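Local coordinates for hydrogenase expression/formation protein HypE (Desulfovibrio vulgaris subsp. vulgaris, PDB 2Z1U) that binds ATP together with magnesium ions and probably acts in the maturation of hydrogenases, at residues 70-75 / 196-201; 80-83 / 88-91. All coordinates share one frame; numbering follows the deposited sequence.

Contact 1. Residues 70-75 / 196-201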
# COMPACT_ATOMS: atom_id res chain seq x y z
N ILE A 70 -1.47 -15.14 5.91
CA ILE A 70 -1.36 -13.90 5.11
C ILE A 70 -1.06 -12.64 5.95
O ILE A 70 -0.38 -11.72 5.49
CB ILE A 70 -2.60 -13.70 4.19
CG1 ILE A 70 -2.32 -12.65 3.10
CG2 ILE A 70 -3.85 -13.36 5.02
CD1 ILE A 70 -3.41 -12.55 2.07
N GLY A 71 -1.55 -12.62 7.19
CA GLY A 71 -1.27 -11.51 8.11
C GLY A 71 0.16 -11.49 8.60
O GLY A 71 0.80 -10.46 8.68
N THR A 72 0.66 -12.66 8.93
CA THR A 72 2.03 -12.82 9.32
C THR A 72 2.96 -12.41 8.14
O THR A 72 3.92 -11.65 8.31
CB THR A 72 2.17 -14.29 9.78
OG1 THR A 72 2.57 -14.38 11.16
CG2 THR A 72 2.97 -15.12 8.88
N LEU A 73 2.63 -12.88 6.93
CA LEU A 73 3.37 -12.49 5.71
C LEU A 73 3.31 -10.97 5.46
O LEU A 73 4.34 -10.33 5.17
CB LEU A 73 2.81 -13.24 4.49
CG LEU A 73 3.56 -14.43 3.87
CD1 LEU A 73 4.40 -15.24 4.85
CD2 LEU A 73 2.65 -15.31 2.97
N ALA A 74 2.11 -10.41 5.59
CA ALA A 74 1.89 -8.99 5.34
C ALA A 74 2.78 -8.08 6.23
O ALA A 74 3.35 -7.10 5.74
CB ALA A 74 0.42 -8.66 5.50
N VAL A 75 2.90 -8.42 7.51
CA VAL A 75 3.80 -7.68 8.41
C VAL A 75 5.30 -8.02 8.20
O VAL A 75 6.10 -7.12 7.91
CB VAL A 75 3.36 -7.80 9.88
CG1 VAL A 75 4.37 -7.17 10.82
CG2 VAL A 75 1.98 -7.13 10.06
N SER A 196 6.27 -22.74 6.96
CA SER A 196 6.71 -21.41 6.60
C SER A 196 7.71 -20.88 7.61
O SER A 196 7.65 -21.22 8.80
CB SER A 196 5.52 -20.46 6.50
OG SER A 196 5.94 -19.16 6.10
N ASP A 197 8.61 -20.05 7.12
CA ASP A 197 9.64 -19.44 7.94
C ASP A 197 9.31 -17.97 8.20
O ASP A 197 10.15 -17.21 8.70
CB ASP A 197 11.01 -19.56 7.24
CG ASP A 197 11.01 -18.99 5.82
OD1 ASP A 197 9.94 -18.65 5.25
OD2 ASP A 197 12.12 -18.88 5.27
N SER A 198 8.09 -17.57 7.86
CA SER A 198 7.64 -16.18 8.00
C SER A 198 8.13 -15.63 9.33
O SER A 198 7.73 -16.09 10.41
CB SER A 198 6.12 -16.09 7.89
OG SER A 198 5.69 -14.73 7.90
N ALA A 199 9.04 -14.66 9.26
CA ALA A 199 9.62 -14.08 10.46
C ALA A 199 10.23 -12.74 10.12
O ALA A 199 10.72 -12.52 9.02
CB ALA A 199 10.71 -15.03 11.07
N SER A 200 10.23 -11.87 11.11
CA SER A 200 10.81 -10.53 11.03
C SER A 200 12.31 -10.55 11.24
O SER A 200 12.79 -11.12 12.20
CB SER A 200 10.16 -9.65 12.14
OG SER A 200 9.05 -9.00 11.56
N LEU A 201 13.03 -9.88 10.35
CA LEU A 201 14.50 -9.88 10.35
C LEU A 201 15.11 -8.53 10.70
O LEU A 201 16.32 -8.36 10.62
CB LEU A 201 15.02 -10.32 8.96
CG LEU A 201 14.59 -11.70 8.44
CD1 LEU A 201 15.13 -11.92 7.02
CD2 LEU A 201 15.05 -12.80 9.39
O HOH W 1 4.98 -16.74 11.36

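Contact 2. Residues 80-83 / 88-91. With MG (magnesium ion), chain C; ATP (adenosine-5'-triphosphate), chain D.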
# COMPACT_ATOMS: atom_id res chain seq x y z
N ASN A 80 10.69 -6.77 6.66
CA ASN A 80 11.93 -7.25 6.05
C ASN A 80 12.42 -6.39 4.89
O ASN A 80 13.60 -6.05 4.84
CB ASN A 80 11.83 -8.75 5.63
CG ASN A 80 11.68 -9.67 6.84
OD1 ASN A 80 11.82 -9.23 7.98
ND2 ASN A 80 11.32 -10.92 6.60
N ASP A 81 11.54 -6.04 3.95
CA ASP A 81 11.95 -5.24 2.80
C ASP A 81 12.55 -3.88 3.20
O ASP A 81 13.57 -3.46 2.66
CB ASP A 81 10.79 -5.06 1.80
CG ASP A 81 10.97 -5.91 0.54
OD1 ASP A 81 10.10 -5.92 -0.35
OD2 ASP A 81 12.03 -6.54 0.43
N VAL A 82 11.88 -3.19 4.12
CA VAL A 82 12.43 -1.94 4.67
C VAL A 82 13.83 -2.17 5.27
O VAL A 82 14.75 -1.38 5.03
CB VAL A 82 11.48 -1.32 5.71
CG1 VAL A 82 12.18 -0.16 6.46
CG2 VAL A 82 10.17 -0.84 5.03
N SER A 83 13.98 -3.26 6.03
CA SER A 83 15.27 -3.65 6.63
C SER A 83 16.40 -3.86 5.63
O SER A 83 17.57 -3.59 5.95
CB SER A 83 15.13 -4.90 7.52
OG SER A 83 14.24 -4.67 8.62
N ARG A 88 15.80 0.92 10.02
CA ARG A 88 15.00 0.48 11.15
C ARG A 88 13.53 0.75 10.79
O ARG A 88 13.11 1.90 10.76
CB ARG A 88 15.42 1.28 12.40
CG ARG A 88 14.63 0.99 13.65
CD ARG A 88 15.07 1.93 14.78
NE ARG A 88 16.44 1.63 15.19
CZ ARG A 88 17.29 2.52 15.69
NH1 ARG A 88 16.91 3.79 15.85
NH2 ARG A 88 18.51 2.15 16.03
N PRO A 89 12.74 -0.31 10.51
CA PRO A 89 11.31 -0.10 10.23
C PRO A 89 10.61 0.42 11.48
O PRO A 89 10.93 -0.01 12.59
CB PRO A 89 10.80 -1.51 9.88
CG PRO A 89 12.03 -2.32 9.58
CD PRO A 89 13.12 -1.74 10.41
N ARG A 90 9.68 1.35 11.28
CA ARG A 90 9.00 1.99 12.39
C ARG A 90 7.50 1.84 12.26
O ARG A 90 6.81 1.53 13.25
CB ARG A 90 9.35 3.49 12.45
CG ARG A 90 10.83 3.78 12.72
CD ARG A 90 11.24 3.42 14.15
NE ARG A 90 10.30 3.90 15.15
CZ ARG A 90 10.22 5.16 15.57
NH1 ARG A 90 11.02 6.09 15.05
NH2 ARG A 90 9.33 5.51 16.50
N TYR A 91 6.99 2.10 11.05
CA TYR A 91 5.54 2.29 10.83
C TYR A 91 5.06 1.63 9.57
O TYR A 91 5.69 1.73 8.53
CB TYR A 91 5.19 3.78 10.77
CG TYR A 91 5.57 4.55 12.03
CD1 TYR A 91 5.02 4.21 13.26
CD2 TYR A 91 6.48 5.60 11.97
CE1 TYR A 91 5.36 4.90 14.42
CE2 TYR A 91 6.83 6.30 13.12
CZ TYR A 91 6.26 5.95 14.34
OH TYR A 91 6.60 6.63 15.49
MG MG C . 12.65 -8.12 -0.98
PG ATP D . 8.63 -9.84 -3.73
O1G ATP D . 7.45 -8.94 -4.13
O2G ATP D . 8.81 -10.98 -4.68
O3G ATP D . 8.63 -10.26 -2.27
PB ATP D . 10.44 -7.57 -3.51
O1B ATP D . 9.16 -6.90 -2.98
O2B ATP D . 11.68 -7.49 -2.68
O3B ATP D . 10.03 -9.07 -3.92
PA ATP D . 9.82 -6.79 -6.18
O1A ATP D . 10.17 -7.97 -7.08
O2A ATP D . 8.36 -6.75 -5.82
O3A ATP D . 10.82 -6.82 -4.88
O5' ATP D . 10.30 -5.42 -6.79
C5' ATP D . 11.53 -5.29 -7.50
C4' ATP D . 11.73 -3.82 -7.78
O4' ATP D . 10.71 -3.44 -8.73
C3' ATP D . 11.52 -2.95 -6.55
O3' ATP D . 12.47 -1.87 -6.60
C2' ATP D . 10.11 -2.38 -6.70
O2' ATP D . 10.04 -1.08 -6.12
C1' ATP D . 9.92 -2.34 -8.23
N9 ATP D . 8.51 -2.57 -8.65
C8 ATP D . 7.84 -3.73 -8.68
N7 ATP D . 6.58 -3.54 -9.15
C5 ATP D . 6.46 -2.22 -9.38
C6 ATP D . 5.39 -1.32 -9.87
N6 ATP D . 4.18 -1.84 -10.18
N1 ATP D . 5.67 -0.03 -9.98
C2 ATP D . 6.86 0.52 -9.67
N3 ATP D . 7.88 -0.25 -9.23
C4 ATP D . 7.72 -1.59 -9.08
O HOH W 2 13.24 -9.72 -2.81

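Contact 1. Residues 70-75 / 196-201
Ser198 pushes its short side chain against Thr72 and Leu73, joining the first turns of helix 70-83, in the part of the chain related to the N-terminal domain of AIR synthase, to a loop of the C-terminal part. The loop is shaped at this point by an ST turn, in which Ser196 OG accepts the backbone N-H of Ser198. Starting at its base, Ser198 CB lies 3.6 Å from Leu73 CD1. A still closer approach to Thr72 CG2 is doubtful, because that methyl would also stand nearer to Ser198 OG than a normal methyl-oxygen contact allows and Thr72 chi1, at -119°, is nearly eclipsed. The hydroxyl extends from CB anti to the backbone N (chi1 -174°), which carries it on toward the helix, where Ser198 OG lies 3.4 Å from Leu73 CD1. Its polar need is met by a hydrogen bond to ND1 of His76, one turn farther along the helix. A serine is short enough for CB to rest against Leu73 CD1 on the helix while OG still reaches the histidine. An apolar leucine suits this buried place, where it meets Ser198 and its side chain also touches Tyr58 of strand 50-58. A water adds a polar link beside these methyls: it donates to Ser198 O at 3.0 Å and accepts weakly from Thr72 OG1. Within the turn, Ser198 N stands 3.2 Å from Ser196 OG with an N-H...O angle of 159°, and the same OG is also hydrogen-bonded to His177 ND1.

Contact 2. Residues 80-83 / 88-91
Val82 and Pro89 supply the apolar part of the contact. Val82 CG1, anti to the backbone N (chi1 170°), reaches the pyrrolidine ring, 3.8 Å from Pro89 CG and 3.9 Å from Pro89 CB, and the two side chains run past each other in opposite directions. A branched valine and a rigid proline ring fit here because both present compact carbon surfaces. Ser83 OG touches the same ring, 3.4 Å from Pro89 CG, in van der Waals contact only; this hydroxyl is hydrogen-bonded to Val79 O, one turn back in its own helix, which satisfies it although it lies against an apolar ring. The topology is a helix, a short turn and then a strand: the last turn of helix 70-83 packs on the start of strand 87-99, an inner strand of the mixed four-stranded sheet in the PurM-like N-terminal domain. The strand then carries a classic bulge, Arg90 and Tyr91 together pairing with Ile148 of strand 141-151. Metal binding belongs to Asp81, whose CB points away from the strand. Asp81 OD2 binds magnesium at 2.2 Å, a carboxylate being a natural ligand for this hard cation, and ATP O2B binds it at 2.0 Å. Asp220 of the same chain and Asp41 of the second subunit bind the same ion, placing the site between subunits. The other carboxylate oxygen, Asp81 OD1, comes within 3.0 Å of ATP O1B, a close approach of two oxygens and not a hydrogen bond.

Overall arrangement
Both contacts are buried and both use helix 70-83, but they work on different parts of it. Contact 1 holds the early turns against a loop distant in sequence, bridging the N- and C-terminal family regions through small hydroxyl residues, methyl groups and a water. Contact 2 is local, packing the last turn on the strand that follows within the N-terminal region, with apolar carbons on one side and metal chemistry on the other. Asn80 connects them: its OD1 lies 2.7 Å from Leu201 N and its ND2 3.0 Å from Ala199 O, both probable hydrogen bonds. The loop of contact 1 is thereby tied to the residue next to magnesium-binding Asp81.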